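Local coordinates for selenium-binding protein (Sulfolobus tokodaii, PDB 2ECE) that is of uncertain function but probably binds selenium, and folds as a beta propeller, at residues 167-170 against 175-178; 256-261 against 283-288; 346-351 against 356-361. All coordinates share one frame; numbering follows the deposited sequence.

Contact 1: 167-170 against 175-178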
loop_
_atom_site.group_PDB
_atom_site.type_symbol
_atom_site.label_atom_id
_atom_site.label_comp_id
_atom_site.label_asym_id
_atom_site.label_seq_id
_atom_site.Cartn_x
_atom_site.Cartn_y
_atom_site.Cartn_z
ATOM N N LEU A 167 -10.416 -12.441 1.487
ATOM C CA LEU A 167 -10.537 -13.808 0.996
ATOM C C LEU A 167 -9.166 -14.447 1.126
ATOM O O LEU A 167 -8.165 -13.755 1.328
ATOM C CB LEU A 167 -10.981 -13.844 -0.469
ATOM C CG LEU A 167 -10.025 -13.256 -1.506
ATOM C CD1 LEU A 167 -9.750 -14.283 -2.593
ATOM C CD2 LEU A 167 -10.639 -12.001 -2.098
ATOM N N MET A 168 -9.123 -15.768 1.002
ATOM C CA MET A 168 -7.875 -16.501 1.118
ATOM C C MET A 168 -7.623 -17.349 -0.118
ATOM O O MET A 168 -8.566 -17.776 -0.795
ATOM C CB MET A 168 -7.921 -17.397 2.353
ATOM C CG MET A 168 -7.969 -16.634 3.670
ATOM S SD MET A 168 -8.634 -17.646 4.993
ATOM C CE MET A 168 -7.230 -18.688 5.401
ATOM N N LEU A 169 -6.346 -17.564 -0.416
ATOM C CA LEU A 169 -5.936 -18.388 -1.550
ATOM C C LEU A 169 -5.063 -19.486 -0.973
ATOM O O LEU A 169 -4.272 -19.244 -0.054
ATOM C CB LEU A 169 -5.081 -17.613 -2.552
ATOM C CG LEU A 169 -5.568 -16.460 -3.418
ATOM C CD1 LEU A 169 -4.462 -16.182 -4.445
ATOM C CD2 LEU A 169 -6.872 -16.799 -4.121
ATOM N N ASP A 170 -5.197 -20.685 -1.526
ATOM C CA ASP A 170 -4.422 -21.826 -1.075
ATOM C C ASP A 170 -2.938 -21.630 -1.405
ATOM O O ASP A 170 -2.599 -21.228 -2.519
ATOM C CB ASP A 170 -4.939 -23.080 -1.765
ATOM C CG ASP A 170 -4.318 -24.326 -1.218
ATOM O OD1 ASP A 170 -4.879 -24.891 -0.254
ATOM O OD2 ASP A 170 -3.259 -24.729 -1.743
ATOM N N GLU A 175 -5.517 -21.435 -5.621
ATOM C CA GLU A 175 -6.943 -21.353 -5.929
ATOM C C GLU A 175 -7.665 -20.677 -4.769
ATOM O O GLU A 175 -7.275 -20.840 -3.615
ATOM C CB GLU A 175 -7.518 -22.756 -6.148
ATOM C CG GLU A 175 -6.921 -23.506 -7.337
ATOM C CD GLU A 175 -7.539 -23.109 -8.669
ATOM O OE1 GLU A 175 -8.241 -22.075 -8.732
ATOM O OE2 GLU A 175 -7.311 -23.835 -9.662
ATOM N N PRO A 176 -8.731 -19.918 -5.060
ATOM C CA PRO A 176 -9.482 -19.232 -4.006
ATOM C C PRO A 176 -10.111 -20.241 -3.061
ATOM O O PRO A 176 -10.656 -21.249 -3.505
ATOM C CB PRO A 176 -10.562 -18.472 -4.774
ATOM C CG PRO A 176 -10.064 -18.430 -6.187
ATOM C CD PRO A 176 -9.411 -19.764 -6.354
ATOM N N LEU A 177 -10.033 -19.981 -1.762
ATOM C CA LEU A 177 -10.653 -20.866 -0.791
ATOM C C LEU A 177 -12.023 -20.284 -0.461
ATOM O O LEU A 177 -13.031 -20.986 -0.496
ATOM C CB LEU A 177 -9.793 -20.965 0.465
ATOM C CG LEU A 177 -8.453 -21.670 0.227
ATOM C CD1 LEU A 177 -7.512 -21.390 1.385
ATOM C CD2 LEU A 177 -8.687 -23.173 0.051
ATOM N N GLY A 178 -12.057 -18.988 -0.164
ATOM C CA GLY A 178 -13.314 -18.337 0.159
ATOM C C GLY A 178 -13.115 -17.193 1.132
ATOM O O GLY A 178 -11.987 -16.742 1.338
#
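Leu177 lies along the backbone of Met168 to Asp170, its amide giving Met168 O a nearly straight hydrogen bond (N to O 2.8 Å, 175° at the hydrogen). From there its side chain advances over the hairpin end. Leu177 CB passes 3.6 Å from Met168 O. With CG anti to the carbonyl carbon (chi1 -67°), Leu177 CG comes 3.8 Å from Asp170 N. The two methyls then part: Leu177 CD1 packs 4.1 Å from Met168 CB and also touches the Leu169 carbonyl carbon, whereas CD2 reaches Asp170 CB, the two side chains crossing obliquely. The Asp170 carboxylate faces the turn, where OD2 accepts the amides of Tyr172 and Ser173. Two more backbone bonds close the hairpin, Asp170 N to Glu175 O (3.0 Å) and Met168 N to Gly178 O (3.0 Å). Across the sheet, Leu169 CD2 rests 3.6 Å from Pro176 CA. Strand 176-179 is the outermost of its four-stranded antiparallel sheet, and 165-169 separates it from 150-154, whose Ile150 and Ile152 touch Leu169. Leu169 and Pro176 both pack on Ile126 of strand 121-126, and Pro176 also meets Val134 of helix 128-135.

Contact 2: 256-261 against 283-288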
loop_
_atom_site.group_PDB
_atom_site.type_symbol
_atom_site.label_atom_id
_atom_site.label_comp_id
_atom_site.label_asym_id
_atom_site.label_seq_id
_atom_site.Cartn_x
_atom_site.Cartn_y
_atom_site.Cartn_z
ATOM N N LEU A 256 -2.721 0.274 6.894
ATOM C CA LEU A 256 -2.484 -0.235 8.252
ATOM C C LEU A 256 -1.067 -0.713 8.417
ATOM O O LEU A 256 -0.620 -1.579 7.662
ATOM C CB LEU A 256 -3.447 -1.395 8.578
ATOM C CG LEU A 256 -4.868 -0.999 8.972
ATOM C CD1 LEU A 256 -5.813 -2.176 8.815
ATOM C CD2 LEU A 256 -4.855 -0.489 10.404
ATOM N N ARG A 257 -0.350 -0.173 9.396
ATOM C CA ARG A 257 1.037 -0.570 9.574
ATOM C C ARG A 257 1.414 -0.918 11.009
ATOM O O ARG A 257 1.743 -0.044 11.808
ATOM C CB ARG A 257 1.970 0.536 9.065
ATOM C CG ARG A 257 1.821 0.868 7.578
ATOM C CD ARG A 257 2.348 -0.250 6.662
ATOM N NE ARG A 257 2.320 0.157 5.253
ATOM C CZ ARG A 257 1.245 0.109 4.470
ATOM N NH1 ARG A 257 0.092 -0.346 4.938
ATOM N NH2 ARG A 257 1.318 0.548 3.221
ATOM N N PRO A 258 1.334 -2.209 11.360
ATOM C CA PRO A 258 1.689 -2.658 12.712
ATOM C C PRO A 258 3.202 -2.428 12.844
ATOM O O PRO A 258 3.904 -2.398 11.828
ATOM C CB PRO A 258 1.384 -4.159 12.673
ATOM C CG PRO A 258 0.324 -4.285 11.601
ATOM C CD PRO A 258 0.807 -3.321 10.547
ATOM N N LEU A 259 3.716 -2.249 14.060
ATOM C CA LEU A 259 5.162 -2.109 14.180
ATOM C C LEU A 259 5.689 -3.494 13.790
ATOM O O LEU A 259 4.982 -4.500 13.936
ATOM C CB LEU A 259 5.588 -1.755 15.610
ATOM C CG LEU A 259 5.314 -0.319 16.077
ATOM C CD1 LEU A 259 6.156 -0.027 17.321
ATOM C CD2 LEU A 259 5.660 0.669 14.984
ATOM N N HIS A 260 6.912 -3.551 13.281
ATOM C CA HIS A 260 7.485 -4.818 12.845
ATOM C C HIS A 260 7.815 -5.789 13.982
ATOM O O HIS A 260 7.712 -7.010 13.816
ATOM C CB HIS A 260 8.716 -4.535 11.987
ATOM C CG HIS A 260 8.416 -3.704 10.774
ATOM N ND1 HIS A 260 7.801 -4.215 9.649
ATOM C CD2 HIS A 260 8.603 -2.386 10.532
ATOM C CE1 HIS A 260 7.620 -3.246 8.769
ATOM N NE2 HIS A 260 8.098 -2.126 9.280
ATOM N N ASP A 261 8.202 -5.240 15.129
ATOM C CA ASP A 261 8.538 -6.034 16.317
ATOM C C ASP A 261 7.223 -6.622 16.824
ATOM O O ASP A 261 6.373 -5.890 17.326
ATOM C CB ASP A 261 9.132 -5.115 17.384
ATOM C CG ASP A 261 9.620 -5.867 18.616
ATOM O OD1 ASP A 261 9.170 -7.003 18.875
ATOM O OD2 ASP A 261 10.458 -5.295 19.342
ATOM N N TRP A 283 -2.998 8.046 13.012
ATOM C CA TRP A 283 -3.458 7.539 14.288
ATOM C C TRP A 283 -2.670 6.325 14.737
ATOM O O TRP A 283 -2.317 5.467 13.929
ATOM C CB TRP A 283 -4.941 7.184 14.201
ATOM C CG TRP A 283 -5.837 8.370 14.011
ATOM C CD1 TRP A 283 -5.908 9.187 12.915
ATOM C CD2 TRP A 283 -6.801 8.866 14.944
ATOM N NE1 TRP A 283 -6.862 10.160 13.111
ATOM C CE2 TRP A 283 -7.423 9.986 14.349
ATOM C CE3 TRP A 283 -7.198 8.474 16.229
ATOM C CZ2 TRP A 283 -8.427 10.719 14.996
ATOM C CZ3 TRP A 283 -8.201 9.207 16.875
ATOM C CH2 TRP A 283 -8.799 10.315 16.255
ATOM N N LEU A 284 -2.396 6.271 16.037
ATOM C CA LEU A 284 -1.669 5.161 16.636
ATOM C C LEU A 284 -2.670 4.266 17.351
ATOM O O LEU A 284 -3.348 4.711 18.278
ATOM C CB LEU A 284 -0.647 5.683 17.655
ATOM C CG LEU A 284 0.121 4.667 18.511
ATOM C CD1 LEU A 284 1.043 3.851 17.626
ATOM C CD2 LEU A 284 0.933 5.398 19.586
ATOM N N TRP A 285 -2.792 3.020 16.908
ATOM C CA TRP A 285 -3.688 2.085 17.574
ATOM C C TRP A 285 -2.771 1.220 18.429
ATOM O O TRP A 285 -1.683 0.850 17.989
ATOM C CB TRP A 285 -4.475 1.233 16.563
ATOM C CG TRP A 285 -3.691 0.692 15.386
ATOM C CD1 TRP A 285 -3.458 1.324 14.191
ATOM C CD2 TRP A 285 -3.091 -0.604 15.275
ATOM N NE1 TRP A 285 -2.761 0.498 13.345
ATOM C CE2 TRP A 285 -2.523 -0.692 13.982
ATOM C CE3 TRP A 285 -2.984 -1.702 16.138
ATOM C CZ2 TRP A 285 -1.853 -1.837 13.532
ATOM C CZ3 TRP A 285 -2.317 -2.841 15.692
ATOM C CH2 TRP A 285 -1.761 -2.898 14.396
ATOM N N PHE A 286 -3.199 0.917 19.650
ATOM C CA PHE A 286 -2.380 0.128 20.567
ATOM C C PHE A 286 -3.216 -0.587 21.627
ATOM O O PHE A 286 -4.310 -0.135 21.974
ATOM C CB PHE A 286 -1.359 1.052 21.242
ATOM C CG PHE A 286 -1.981 2.190 22.013
ATOM C CD1 PHE A 286 -2.171 2.095 23.387
ATOM C CD2 PHE A 286 -2.396 3.349 21.359
ATOM C CE1 PHE A 286 -2.764 3.134 24.107
ATOM C CE2 PHE A 286 -2.994 4.396 22.066
ATOM C CZ PHE A 286 -3.178 4.286 23.446
ATOM N N TYR A 287 -2.700 -1.703 22.137
ATOM C CA TYR A 287 -3.404 -2.466 23.166
ATOM C C TYR A 287 -2.804 -2.138 24.529
ATOM O O TYR A 287 -1.597 -2.235 24.724
ATOM C CB TYR A 287 -3.298 -3.967 22.893
ATOM C CG TYR A 287 -4.143 -4.819 23.815
ATOM C CD1 TYR A 287 -3.599 -5.393 24.969
ATOM C CD2 TYR A 287 -5.488 -5.056 23.535
ATOM C CE1 TYR A 287 -4.379 -6.185 25.817
ATOM C CE2 TYR A 287 -6.272 -5.843 24.374
ATOM C CZ TYR A 287 -5.712 -6.406 25.511
ATOM O OH TYR A 287 -6.483 -7.199 26.333
ATOM N N GLU A 288 -3.661 -1.766 25.471
ATOM C CA GLU A 288 -3.205 -1.380 26.799
ATOM C C GLU A 288 -4.359 -1.479 27.793
ATOM O O GLU A 288 -5.513 -1.256 27.435
ATOM C CB GLU A 288 -2.694 0.059 26.728
ATOM C CG GLU A 288 -1.943 0.574 27.932
ATOM C CD GLU A 288 -1.363 1.947 27.664
ATOM O OE1 GLU A 288 -1.953 2.952 28.120
ATOM O OE2 GLU A 288 -0.322 2.018 26.974
#
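Trp285 drives its indole at Leu256 and Pro258, making a contact of pure van der Waals packing. Pro258 takes the six-membered ring: its CG lies at the ring edge, in plane, 3.8 Å from Trp285 CH2, and its CA is 3.7 Å from Trp285 CZ2. Leu256 serves the pyrrole end, its CD2 stopping 3.7 Å from Trp285 NE1 with the two side chains crossing at about a right angle. The indole gets there because Trp285 CG stands between its backbone N and carbonyl carbon (chi1 43°), and because its CB already points at the other strand. Its rotation is further fixed by NE1, which donates to Phe268 O on the intervening strand. The Leu256 amide is held by the carboxylate of Asp192. Arg257, whose CB points away from the other strand, brings NH1 3.1 Å from Leu256 O, above the carbonyl plane; its guanidinium also forms salt bridges with Glu255 and Asp325. Strands 250-258 and 280-288 are not neighbours: 266-274 runs between them in one antiparallel sheet, and the axes of the two short strand segments come within 8.9 Å, at 46°. The indole thus bridges over the middle strand, while Ile230 and Phe232 of strand 229-234, in the preceding sheet, pack against it.

Contact 3: 346-351 against 356-361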
loop_
_atom_site.group_PDB
_atom_site.type_symbol
_atom_site.label_atom_id
_atom_site.label_comp_id
_atom_site.label_asym_id
_atom_site.label_seq_id
_atom_site.Cartn_x
_atom_site.Cartn_y
_atom_site.Cartn_z
ATOM N N ARG A 346 7.434 12.681 3.878
ATOM C CA ARG A 346 7.994 13.088 5.155
ATOM C C ARG A 346 8.506 11.879 5.922
ATOM O O ARG A 346 8.070 10.743 5.689
ATOM C CB ARG A 346 6.935 13.797 6.004
ATOM C CG ARG A 346 6.386 15.072 5.397
ATOM C CD ARG A 346 5.419 15.747 6.357
ATOM N NE ARG A 346 4.924 17.015 5.832
ATOM C CZ ARG A 346 4.255 17.912 6.547
ATOM N NH1 ARG A 346 3.992 17.688 7.827
ATOM N NH2 ARG A 346 3.852 19.039 5.980
ATOM N N GLN A 347 9.434 12.138 6.837
ATOM C CA GLN A 347 10.013 11.110 7.686
ATOM C C GLN A 347 9.789 11.549 9.128
ATOM O O GLN A 347 10.211 12.633 9.523
ATOM C CB GLN A 347 11.515 10.974 7.429
ATOM C CG GLN A 347 12.220 10.048 8.412
ATOM C CD GLN A 347 13.730 10.197 8.383
ATOM O OE1 GLN A 347 14.457 9.262 8.037
ATOM N NE2 GLN A 347 14.209 11.377 8.743
ATOM N N TYR A 348 9.111 10.716 9.908
ATOM C CA TYR A 348 8.861 11.033 11.306
ATOM C C TYR A 348 9.585 10.044 12.206
ATOM O O TYR A 348 9.463 8.830 12.036
ATOM C CB TYR A 348 7.368 10.982 11.631
ATOM C CG TYR A 348 6.559 12.142 11.113
ATOM C CD1 TYR A 348 6.137 12.188 9.787
ATOM C CD2 TYR A 348 6.207 13.198 11.957
ATOM C CE1 TYR A 348 5.377 13.258 9.310
ATOM C CE2 TYR A 348 5.449 14.273 11.494
ATOM C CZ TYR A 348 5.037 14.296 10.167
ATOM O OH TYR A 348 4.283 15.351 9.702
ATOM N N ASP A 349 10.352 10.568 13.153
ATOM C CA ASP A 349 11.062 9.720 14.098
ATOM C C ASP A 349 9.991 9.254 15.075
ATOM O O ASP A 349 9.339 10.072 15.720
ATOM C CB ASP A 349 12.139 10.542 14.825
ATOM C CG ASP A 349 12.856 9.752 15.903
ATOM O OD1 ASP A 349 14.101 9.848 15.973
ATOM O OD2 ASP A 349 12.184 9.049 16.687
ATOM N N ILE A 350 9.781 7.949 15.168
ATOM C CA ILE A 350 8.773 7.446 16.087
ATOM C C ILE A 350 9.368 6.664 17.251
ATOM O O ILE A 350 8.755 5.715 17.747
ATOM C CB ILE A 350 7.711 6.567 15.363
ATOM C CG1 ILE A 350 8.390 5.511 14.491
ATOM C CG2 ILE A 350 6.800 7.450 14.532
ATOM C CD1 ILE A 350 7.404 4.570 13.825
ATOM N N SER A 351 10.563 7.067 17.682
ATOM C CA SER A 351 11.224 6.423 18.817
ATOM C C SER A 351 10.180 6.352 19.922
ATOM O O SER A 351 10.127 5.396 20.695
ATOM C CB SER A 351 12.427 7.251 19.273
ATOM O OG SER A 351 13.399 7.325 18.245
ATOM N N PRO A 356 5.490 11.545 17.592
ATOM C CA PRO A 356 6.341 11.526 16.399
ATOM C C PRO A 356 7.037 12.866 16.155
ATOM O O PRO A 356 6.455 13.924 16.366
ATOM C CB PRO A 356 5.358 11.177 15.277
ATOM C CG PRO A 356 4.270 10.414 15.993
ATOM C CD PRO A 356 4.094 11.237 17.238
ATOM N N VAL A 357 8.284 12.810 15.704
ATOM C CA VAL A 357 9.048 14.013 15.425
ATOM C C VAL A 357 9.443 14.084 13.953
ATOM O O VAL A 357 10.063 13.162 13.423
ATOM C CB VAL A 357 10.323 14.068 16.301
ATOM C CG1 VAL A 357 11.254 15.170 15.812
ATOM C CG2 VAL A 357 9.936 14.311 17.749
ATOM N N LEU A 358 9.075 15.179 13.296
ATOM C CA LEU A 358 9.399 15.377 11.881
ATOM C C LEU A 358 10.917 15.526 11.741
ATOM O O LEU A 358 11.503 16.458 12.293
ATOM C CB LEU A 358 8.716 16.647 11.360
ATOM C CG LEU A 358 8.116 16.703 9.949
ATOM C CD1 LEU A 358 8.082 18.159 9.497
ATOM C CD2 LEU A 358 8.924 15.876 8.967
ATOM N N THR A 359 11.557 14.620 11.010
ATOM C CA THR A 359 13.006 14.696 10.839
ATOM C C THR A 359 13.445 14.760 9.382
ATOM O O THR A 359 14.641 14.792 9.091
ATOM C CB THR A 359 13.715 13.492 11.502
ATOM O OG1 THR A 359 13.177 12.271 10.978
ATOM C CG2 THR A 359 13.533 13.526 13.019
ATOM N N GLY A 360 12.483 14.779 8.465
ATOM C CA GLY A 360 12.828 14.834 7.054
ATOM C C GLY A 360 11.635 15.153 6.172
ATOM O O GLY A 360 10.529 14.671 6.421
ATOM N N LYS A 361 11.861 15.958 5.136
ATOM C CA LYS A 361 10.797 16.353 4.215
ATOM C C LYS A 361 11.340 16.732 2.838
ATOM O O LYS A 361 12.245 17.559 2.729
ATOM C CB LYS A 361 10.027 17.545 4.788
ATOM C CG LYS A 361 8.953 18.098 3.855
ATOM C CD LYS A 361 8.468 19.485 4.269
ATOM C CE LYS A 361 7.825 19.502 5.646
ATOM N NZ LYS A 361 7.332 20.863 5.989
#
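Arg346 to Asp349 pair with Val357 to Lys361 as antiparallel strands, the segment axes 4.4 Å apart at 137°, and the register slips by one residue between Gln347 and Tyr348. The slip is a classic beta bulge, in which Thr359 and Gly360 both face Gln347. Gln347 O takes the Thr359 amide nearly along the C=O axis (N to O 2.8 Å), with weak bonds from Gly360 N and Thr359 OG1. Beyond the bulge the pairing is regular again, Asp349 and Val357 exchanging two backbone bonds. On the face carrying Tyr348, Leu358 lies over the phenol: its CG sits 4.2 Å from the ring centroid and 26° off the normal, a CH-pi contact. Pro356 CB comes 4.0 Å from Tyr348 CD2, and Ile350 CG2 touches the same CB. This hairpin forms the two outer strands of a four-stranded propeller blade, 344-349 and 357-363, with 357-363 outermost; Tyr348 and Pro356 pack onto Ile298 of strand 291-304 in the preceding sheet. The Tyr348 hydroxyl accepts from Arg346 NH1 (3.0 Å) in the guanidinium plane, which fixes the guanidinium edge against the hydroxyl. Arg346 is extended from CG to NE, and Lys361 runs beside it in the same direction, laying CE over one guanidinium face 3.8 Å from Arg346 NE. The charges are alike, Lys361 NZ standing 3.9 Å from Arg346 NH2, but the salt bridge from Arg346 NE to Glu344 probably offsets part of the repulsion. On the face of Gln347 and Asp349, Asp349 CB meets Thr359 CG2. The aspartate, with CG anti to the backbone N (chi1 176°), turns its carboxylate toward the chain ahead, where OD2 accepts the Ser351 amide, an Asx turn just past the strand, and also the Ser351 hydroxyl.

Along the chain the three contacts follow in series, each in a different sheet of the propeller. Contact 1 belongs to the sheet running from strand 140-145 to strand 176-179, contact 2 to that from 250-258 to 318-319 and contact 3 to that from 326-328 to 357-363. Contacts 1 and 3 are both hairpins at the outer end of their sheets, on opposite sides of the chain's centre with contact centres 38 Å apart. Contact 2 reaches across one intervening strand within its sheet. Its centre is 27 Å from that of contact 1 and 16 Å from that of contact 3; the nearest atoms of contacts 2 and 3 are about 4 Å apart, without touching. In a propeller such sheets succeed one another round a ring, which strand 443-449 closes by pairing with 27-33.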